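Long-range contact in aryl acylamidase (bacterium CSBL00001, PDB 4YJ6), which probably hydrolyses the amide bond of aryl acylamides, as a member of the amidase signature enzyme family: residues V8-I16 against R229-A237. Sequence-based numbering, arbitrary orientation.
Sequences VHWKSAAEI and RTVRDAALA
Asp233, in the first turn of helix 231-241, reaches across to the N-terminus of helix 13-21, which is opened by a capping box between Ser12 and Glu15. The Asp233 carboxylate takes two backbone N-H groups of that first turn: Asp233 OD2 accepts from Ala13 N (2.7 Å), which lies well above the carboxylate plane, and Asp233 OD1 accepts from Ala14 N (3.0 Å) on the syn side but tilted clear of the plane. With CG anti to its own carbonyl carbon (chi1 -81°), the carboxylate projects at the helix start, where the helix dipole would probably favour its negative charge. Replacing Asp233 by an alanine would probably leave these two N-H groups without this acceptor and the helix start without the negative charge beside it. In the box itself, Glu15 N donates to Ser12 OG while Ser12 N donates to Glu15 OE1. Beside the carboxylate, Ala14 CB rests on Leu236 CD1 at 3.8 Å. Toward the start of both segments, a bend at chi3 (-61°) turns the Arg229 guanidinium across the edge of the Trp10 ring: Trp10 CE3 lies over one guanidinium face, 3.8 Å from Arg229 NE, with the planes 77° apart, and Arg229 CD sits at the indole edge. Arg229 NH1 donates to the backbone carbonyls of Val171 and Val176, which helps fix the guanidinium's rotation. A water completes the junction, accepting from Arg229 NE at 2.9 Å and donating to Trp10 O at 2.8 Å.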
loop_
_atom_site.group_PDB
_atom_site.type_symbol
_atom_site.label_atom_id
_atom_site.label_comp_id
_atom_site.label_asym_id
_atom_site.label_seq_id
_atom_site.Cartn_x
_atom_site.Cartn_y
_atom_site.Cartn_z
ATOM N N VAL A 8 -3.054 21.254 11.602
ATOM C CA VAL A 8 -3.180 19.820 11.323
ATOM C C VAL A 8 -1.907 19.136 10.759
ATOM O O VAL A 8 -1.810 17.930 10.805
ATOM C CB VAL A 8 -4.361 19.548 10.379
ATOM C CG1 VAL A 8 -5.651 20.115 10.992
ATOM C CG2 VAL A 8 -4.110 20.175 8.987
ATOM N N HIS A 9 -0.953 19.883 10.225
ATOM C CA HIS A 9 0.250 19.270 9.649
ATOM C C HIS A 9 0.901 18.389 10.701
ATOM O O HIS A 9 1.103 18.822 11.844
ATOM C CB HIS A 9 1.234 20.365 9.203
ATOM C CG HIS A 9 2.222 19.922 8.166
ATOM N ND1 HIS A 9 3.297 20.696 7.794
ATOM C CD2 HIS A 9 2.287 18.800 7.404
ATOM C CE1 HIS A 9 3.988 20.077 6.854
ATOM N NE2 HIS A 9 3.393 18.923 6.593
ATOM N N TRP A 10 1.215 17.150 10.317
ATOM C CA TRP A 10 1.895 16.180 11.198
ATOM C C TRP A 10 1.082 15.619 12.383
ATOM O O TRP A 10 1.599 14.802 13.168
ATOM C CB TRP A 10 3.263 16.728 11.697
ATOM C CG TRP A 10 4.185 17.148 10.579
ATOM C CD1 TRP A 10 4.560 18.434 10.238
ATOM C CD2 TRP A 10 4.847 16.281 9.639
ATOM N NE1 TRP A 10 5.401 18.406 9.146
ATOM C CE2 TRP A 10 5.597 17.104 8.759
ATOM C CE3 TRP A 10 4.880 14.891 9.460
ATOM C CZ2 TRP A 10 6.369 16.580 7.706
ATOM C CZ3 TRP A 10 5.639 14.369 8.425
ATOM C CH2 TRP A 10 6.384 15.213 7.556
ATOM N N LYS A 11 -0.172 16.024 12.540
ATOM C CA LYS A 11 -0.989 15.464 13.599
ATOM C C LYS A 11 -1.355 14.018 13.233
ATOM O O LYS A 11 -1.590 13.727 12.047
ATOM C CB LYS A 11 -2.271 16.261 13.793
ATOM C CG LYS A 11 -2.016 17.668 14.334
ATOM C CD LYS A 11 -1.765 17.646 15.850
ATOM C CE LYS A 11 -1.841 19.078 16.439
ATOM N NZ LYS A 11 -0.669 19.901 16.013
ATOM N N SER A 12 -1.410 13.153 14.238
ATOM C CA SER A 12 -1.847 11.768 14.009
ATOM C C SER A 12 -3.362 11.668 13.873
ATOM O O SER A 12 -4.098 12.586 14.230
ATOM C CB SER A 12 -1.376 10.848 15.131
ATOM O OG SER A 12 -2.083 11.107 16.318
ATOM N N ALA A 13 -3.842 10.553 13.328
ATOM C CA ALA A 13 -5.289 10.327 13.300
ATOM C C ALA A 13 -5.834 10.280 14.723
ATOM O O ALA A 13 -6.914 10.806 14.989
ATOM C CB ALA A 13 -5.621 9.005 12.554
ATOM N N ALA A 14 -5.101 9.635 15.640
ATOM C CA ALA A 14 -5.545 9.588 17.028
ATOM C C ALA A 14 -5.671 11.013 17.574
ATOM O O ALA A 14 -6.642 11.340 18.257
ATOM C CB ALA A 14 -4.558 8.776 17.884
ATOM N N GLU A 15 -4.716 11.867 17.260
ATOM C CA GLU A 15 -4.771 13.254 17.753
ATOM C C GLU A 15 -5.936 14.016 17.149
ATOM O O GLU A 15 -6.645 14.716 17.856
ATOM C CB GLU A 15 -3.463 13.979 17.462
ATOM C CG GLU A 15 -2.349 13.492 18.387
ATOM C CD GLU A 15 -0.982 14.054 18.044
ATOM O OE1 GLU A 15 -0.670 14.216 16.845
ATOM O OE2 GLU A 15 -0.182 14.300 18.995
ATOM N N ILE A 16 -6.129 13.903 15.839
ATOM C CA ILE A 16 -7.264 14.591 15.206
ATOM C C ILE A 16 -8.600 14.123 15.744
ATOM O O ILE A 16 -9.517 14.929 15.987
ATOM C CB ILE A 16 -7.223 14.424 13.687
ATOM C CG1 ILE A 16 -6.036 15.259 13.163
ATOM C CG2 ILE A 16 -8.526 14.957 13.061
ATOM C CD1 ILE A 16 -5.645 14.918 11.778
ATOM N N ARG A 229 1.858 7.101 9.682
ATOM C CA ARG A 229 3.174 7.402 10.249
ATOM C C ARG A 229 3.364 6.684 11.565
ATOM O O ARG A 229 4.505 6.547 12.019
ATOM C CB ARG A 229 3.375 8.918 10.470
ATOM C CG ARG A 229 3.468 9.707 9.136
ATOM C CD ARG A 229 3.767 11.204 9.323
ATOM N NE ARG A 229 2.707 11.845 10.085
ATOM C CZ ARG A 229 1.570 12.309 9.554
ATOM N NH1 ARG A 229 1.356 12.289 8.239
ATOM N NH2 ARG A 229 0.664 12.827 10.362
ATOM N N THR A 230 2.275 6.256 12.206
ATOM C CA THR A 230 2.372 5.509 13.467
ATOM C C THR A 230 1.634 4.193 13.383
ATOM O O THR A 230 0.664 4.051 12.637
ATOM C CB THR A 230 1.758 6.257 14.666
ATOM O OG1 THR A 230 0.309 6.276 14.555
ATOM C CG2 THR A 230 2.277 7.684 14.728
ATOM N N VAL A 231 2.076 3.242 14.193
ATOM C CA VAL A 231 1.427 1.948 14.218
ATOM C C VAL A 231 0.044 2.081 14.841
ATOM O O VAL A 231 -0.898 1.448 14.368
ATOM C CB VAL A 231 2.293 0.897 14.953
ATOM C CG1 VAL A 231 1.555 -0.451 15.027
ATOM C CG2 VAL A 231 3.650 0.769 14.204
ATOM N N ARG A 232 -0.101 2.942 15.858
ATOM C CA ARG A 232 -1.403 3.163 16.485
ATOM C C ARG A 232 -2.423 3.653 15.433
ATOM O O ARG A 232 -3.566 3.212 15.422
ATOM C CB ARG A 232 -1.304 4.218 17.617
ATOM C CG ARG A 232 -2.689 4.615 18.220
ATOM C CD ARG A 232 -2.530 5.577 19.418
ATOM N NE ARG A 232 -1.824 4.851 20.483
ATOM C CZ ARG A 232 -0.670 5.218 21.073
ATOM N NH1 ARG A 232 -0.049 6.378 20.776
ATOM N NH2 ARG A 232 -0.132 4.415 22.003
ATOM N N ASP A 233 -2.030 4.560 14.552
ATOM C CA ASP A 233 -3.002 5.059 13.573
ATOM C C ASP A 233 -3.401 3.929 12.634
ATOM O O ASP A 233 -4.529 3.896 12.126
ATOM C CB ASP A 233 -2.457 6.207 12.733
ATOM C CG ASP A 233 -2.538 7.562 13.461
ATOM O OD1 ASP A 233 -3.106 7.626 14.572
ATOM O OD2 ASP A 233 -2.043 8.533 12.881
ATOM N N ALA A 234 -2.471 3.045 12.330
ATOM C CA ALA A 234 -2.810 1.931 11.439
ATOM C C ALA A 234 -3.774 0.992 12.142
ATOM O O ALA A 234 -4.707 0.469 11.544
ATOM C CB ALA A 234 -1.515 1.172 11.027
ATOM N N ALA A 235 -3.565 0.774 13.439
ATOM C CA ALA A 235 -4.492 -0.075 14.184
ATOM C C ALA A 235 -5.874 0.556 14.238
ATOM O O ALA A 235 -6.881 -0.149 14.126
ATOM C CB ALA A 235 -3.980 -0.321 15.587
ATOM N N LEU A 236 -5.941 1.877 14.420
ATOM C CA LEU A 236 -7.247 2.547 14.427
ATOM C C LEU A 236 -7.941 2.371 13.038
ATOM O O LEU A 236 -9.148 2.051 12.963
ATOM C CB LEU A 236 -7.103 4.033 14.777
ATOM C CG LEU A 236 -6.681 4.287 16.233
ATOM C CD1 LEU A 236 -6.415 5.774 16.413
ATOM C CD2 LEU A 236 -7.696 3.787 17.323
ATOM N N ALA A 237 -7.194 2.608 11.957
ATOM C CA ALA A 237 -7.733 2.442 10.615
ATOM C C ALA A 237 -8.158 0.979 10.371
ATOM O O ALA A 237 -9.196 0.718 9.755
ATOM C CB ALA A 237 -6.745 2.875 9.557
HETATM O O HOH W 1 3.673 12.955 12.622
#